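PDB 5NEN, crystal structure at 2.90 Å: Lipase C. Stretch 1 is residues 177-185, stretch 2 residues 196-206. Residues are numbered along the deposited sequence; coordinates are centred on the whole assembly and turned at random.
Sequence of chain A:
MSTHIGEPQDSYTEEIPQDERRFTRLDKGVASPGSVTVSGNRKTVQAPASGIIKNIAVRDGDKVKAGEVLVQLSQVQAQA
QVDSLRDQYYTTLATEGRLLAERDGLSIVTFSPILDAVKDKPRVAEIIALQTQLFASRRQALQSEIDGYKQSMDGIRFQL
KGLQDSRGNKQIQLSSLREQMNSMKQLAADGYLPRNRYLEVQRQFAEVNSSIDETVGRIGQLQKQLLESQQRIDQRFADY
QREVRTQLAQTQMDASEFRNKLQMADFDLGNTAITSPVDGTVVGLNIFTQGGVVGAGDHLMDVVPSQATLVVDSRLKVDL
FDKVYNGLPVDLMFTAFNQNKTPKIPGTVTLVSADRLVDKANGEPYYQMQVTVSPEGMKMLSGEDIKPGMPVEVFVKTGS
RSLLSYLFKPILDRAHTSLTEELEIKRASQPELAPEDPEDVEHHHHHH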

# COMPACT_ATOMS: atom_id res chain seq x y z
N LEU A 177 12.37 -53.90 17.10
CA LEU A 177 13.05 -53.93 18.39
C LEU A 177 12.24 -54.65 19.43
O LEU A 177 12.78 -55.48 20.16
CB LEU A 177 13.33 -52.52 18.89
CG LEU A 177 14.60 -51.89 18.37
CD1 LEU A 177 14.70 -50.48 18.89
CD2 LEU A 177 15.76 -52.72 18.86
N ARG A 178 10.95 -54.35 19.51
CA ARG A 178 10.15 -55.00 20.54
C ARG A 178 10.09 -56.52 20.34
O ARG A 178 10.25 -57.28 21.31
CB ARG A 178 8.74 -54.42 20.63
CG ARG A 178 8.00 -55.09 21.77
CD ARG A 178 6.81 -54.34 22.30
NE ARG A 178 6.53 -54.81 23.65
CZ ARG A 178 5.32 -54.95 24.18
NH1 ARG A 178 5.18 -55.39 25.43
NH2 ARG A 178 4.24 -54.66 23.46
N GLU A 179 9.87 -56.97 19.10
CA GLU A 179 9.83 -58.41 18.82
C GLU A 179 11.18 -59.06 19.23
O GLU A 179 11.20 -60.15 19.83
CB GLU A 179 9.48 -58.68 17.34
CG GLU A 179 10.64 -58.95 16.38
CD GLU A 179 10.21 -58.97 14.91
OE1 GLU A 179 9.23 -58.27 14.55
OE2 GLU A 179 10.87 -59.68 14.11
N GLN A 180 12.28 -58.38 18.94
CA GLN A 180 13.58 -58.93 19.32
C GLN A 180 13.83 -58.92 20.84
O GLN A 180 14.45 -59.85 21.38
CB GLN A 180 14.69 -58.20 18.56
CG GLN A 180 14.49 -58.26 17.03
CD GLN A 180 14.22 -59.66 16.45
OE1 GLN A 180 14.37 -60.69 17.11
NE2 GLN A 180 13.79 -59.69 15.19
N MET A 181 13.33 -57.90 21.53
CA MET A 181 13.38 -57.89 22.99
C MET A 181 12.61 -59.10 23.56
O MET A 181 13.05 -59.74 24.52
CB MET A 181 12.79 -56.59 23.56
CG MET A 181 12.55 -56.64 25.08
SD MET A 181 13.97 -57.29 26.02
CE MET A 181 13.20 -58.34 27.24
N ASN A 182 11.47 -59.42 22.94
CA ASN A 182 10.68 -60.58 23.36
C ASN A 182 11.48 -61.88 23.18
O ASN A 182 11.62 -62.67 24.14
CB ASN A 182 9.39 -60.64 22.55
CG ASN A 182 8.30 -59.76 23.14
OD1 ASN A 182 8.48 -59.14 24.20
ND2 ASN A 182 7.17 -59.67 22.44
N SER A 183 12.02 -62.09 21.98
CA SER A 183 12.83 -63.28 21.73
C SER A 183 13.99 -63.41 22.74
O SER A 183 14.33 -64.53 23.20
CB SER A 183 13.37 -63.25 20.30
OG SER A 183 12.30 -63.30 19.36
N MET A 184 14.58 -62.28 23.11
CA MET A 184 15.61 -62.25 24.16
C MET A 184 15.07 -62.63 25.55
O MET A 184 15.76 -63.24 26.36
CB MET A 184 16.29 -60.87 24.19
CG MET A 184 17.14 -60.63 22.94
SD MET A 184 18.39 -59.35 23.10
CE MET A 184 19.23 -59.89 24.57
N LYS A 185 13.85 -62.20 25.85
CA LYS A 185 13.25 -62.54 27.13
C LYS A 185 13.10 -64.06 27.19
O LYS A 185 13.31 -64.69 28.25
CB LYS A 185 11.89 -61.85 27.32
N ASN A 196 21.49 -59.22 31.54
CA ASN A 196 22.33 -58.03 31.38
C ASN A 196 22.38 -57.38 29.98
O ASN A 196 22.40 -56.16 29.87
CB ASN A 196 23.75 -58.38 31.85
CG ASN A 196 24.82 -57.31 31.50
OD1 ASN A 196 24.75 -56.60 30.50
ND2 ASN A 196 25.85 -57.24 32.34
N ARG A 197 22.50 -58.15 28.90
CA ARG A 197 22.37 -57.54 27.57
C ARG A 197 20.90 -57.60 27.15
O ARG A 197 20.49 -56.98 26.18
CB ARG A 197 23.27 -58.20 26.51
CG ARG A 197 23.05 -59.65 26.27
CD ARG A 197 24.00 -60.16 25.20
NE ARG A 197 25.41 -59.99 25.55
CZ ARG A 197 26.10 -60.81 26.34
NH1 ARG A 197 25.52 -61.87 26.89
NH2 ARG A 197 27.38 -60.57 26.60
N TYR A 198 20.10 -58.35 27.90
CA TYR A 198 18.66 -58.39 27.67
C TYR A 198 18.07 -57.02 27.94
O TYR A 198 17.08 -56.64 27.33
CB TYR A 198 18.00 -59.46 28.55
N LEU A 199 18.67 -56.29 28.88
CA LEU A 199 18.28 -54.90 29.15
C LEU A 199 18.69 -53.91 28.04
O LEU A 199 18.08 -52.83 27.85
CB LEU A 199 18.85 -54.44 30.50
CG LEU A 199 18.02 -53.39 31.24
CD1 LEU A 199 18.14 -53.58 32.76
CD2 LEU A 199 18.40 -51.96 30.83
N GLU A 200 19.76 -54.27 27.32
CA GLU A 200 20.29 -53.40 26.29
C GLU A 200 19.31 -53.02 25.19
O GLU A 200 19.21 -51.84 24.80
CB GLU A 200 21.51 -54.03 25.63
CG GLU A 200 21.91 -53.26 24.41
CD GLU A 200 22.62 -52.01 24.80
OE1 GLU A 200 22.93 -51.87 26.01
OE2 GLU A 200 22.84 -51.15 23.91
N VAL A 201 18.59 -54.02 24.69
CA VAL A 201 17.65 -53.80 23.60
C VAL A 201 16.54 -52.89 24.09
O VAL A 201 15.99 -52.11 23.32
CB VAL A 201 17.09 -55.10 23.07
CG1 VAL A 201 16.53 -55.92 24.19
CG2 VAL A 201 16.04 -54.82 22.03
N GLN A 202 16.22 -52.98 25.38
CA GLN A 202 15.27 -52.04 25.95
C GLN A 202 15.85 -50.62 25.94
O GLN A 202 15.11 -49.66 25.67
CB GLN A 202 14.86 -52.46 27.36
CG GLN A 202 13.36 -52.76 27.41
CD GLN A 202 12.89 -53.47 28.68
OE1 GLN A 202 13.58 -53.49 29.70
NE2 GLN A 202 11.71 -54.07 28.60
N ARG A 203 17.16 -50.48 26.17
CA ARG A 203 17.75 -49.14 26.04
C ARG A 203 17.55 -48.70 24.59
O ARG A 203 17.16 -47.55 24.34
CB ARG A 203 19.24 -49.10 26.42
N GLN A 204 17.77 -49.60 23.64
CA GLN A 204 17.72 -49.19 22.23
C GLN A 204 16.30 -48.71 21.92
O GLN A 204 16.11 -47.59 21.40
CB GLN A 204 18.15 -50.33 21.30
CG GLN A 204 19.55 -50.86 21.60
CD GLN A 204 20.12 -51.80 20.52
OE1 GLN A 204 19.73 -51.73 19.35
NE2 GLN A 204 21.04 -52.68 20.93
N PHE A 205 15.33 -49.50 22.35
CA PHE A 205 13.91 -49.23 22.13
C PHE A 205 13.58 -47.84 22.65
O PHE A 205 13.03 -47.00 21.91
CB PHE A 205 13.05 -50.30 22.83
CG PHE A 205 11.57 -50.04 22.77
CD1 PHE A 205 10.96 -49.19 23.69
CD2 PHE A 205 10.79 -50.66 21.81
CE1 PHE A 205 9.60 -48.94 23.64
CE2 PHE A 205 9.42 -50.43 21.75
CZ PHE A 205 8.82 -49.57 22.67
N ALA A 206 13.95 -47.57 23.90
CA ALA A 206 13.69 -46.26 24.46
C ALA A 206 14.36 -45.15 23.65
O ALA A 206 13.76 -44.09 23.43
CB ALA A 206 14.14 -46.20 25.91

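Two methionine sulfurs pack on one valine in this contact, and no hydrogen bond crosses it among the atoms modelled. Met-181 SD lies 3.4 Å from Val-201 CG1 and also 3.4 Å from the carbonyl oxygen, Tyr-198 O, so one thioether packs at once against a side chain and the neighbouring helix's backbone. Met-184 repeats the theme a turn later: its SD is 4.1 Å from Val-201 CG1, while its CE reaches Tyr-198 CA at 3.5 Å and Arg-197 O at 3.6 Å. The tyrosine ring is not modelled, so its share of the packing cannot be read.

The helices run nearly antiparallel, at 168°, with axes 9.3 Å apart at closest approach. The rule is spacing: Leu-177, Met-181 and Met-184, four and then three residues apart, all direct CA-to-CB toward the partner, which answers with Val-201 and Gln-204, whose CA-to-CB bonds point back. Leu-177 closes the other end, its CD2 3.8 Å from Val-201 CG2 and its CD1 3.6 Å from Phe-205 CA. Phe-205 starts sideways; Leu-177 CB lies at the edge of its ring, and Arg-178 CB is 4.2 Å from Phe-205 CE2. Within stretch 1 the backbone bond Met-181 N to Leu-177 O is 2.8 Å; across the contact, packing without hydrogen bonds is what the modelled atoms give.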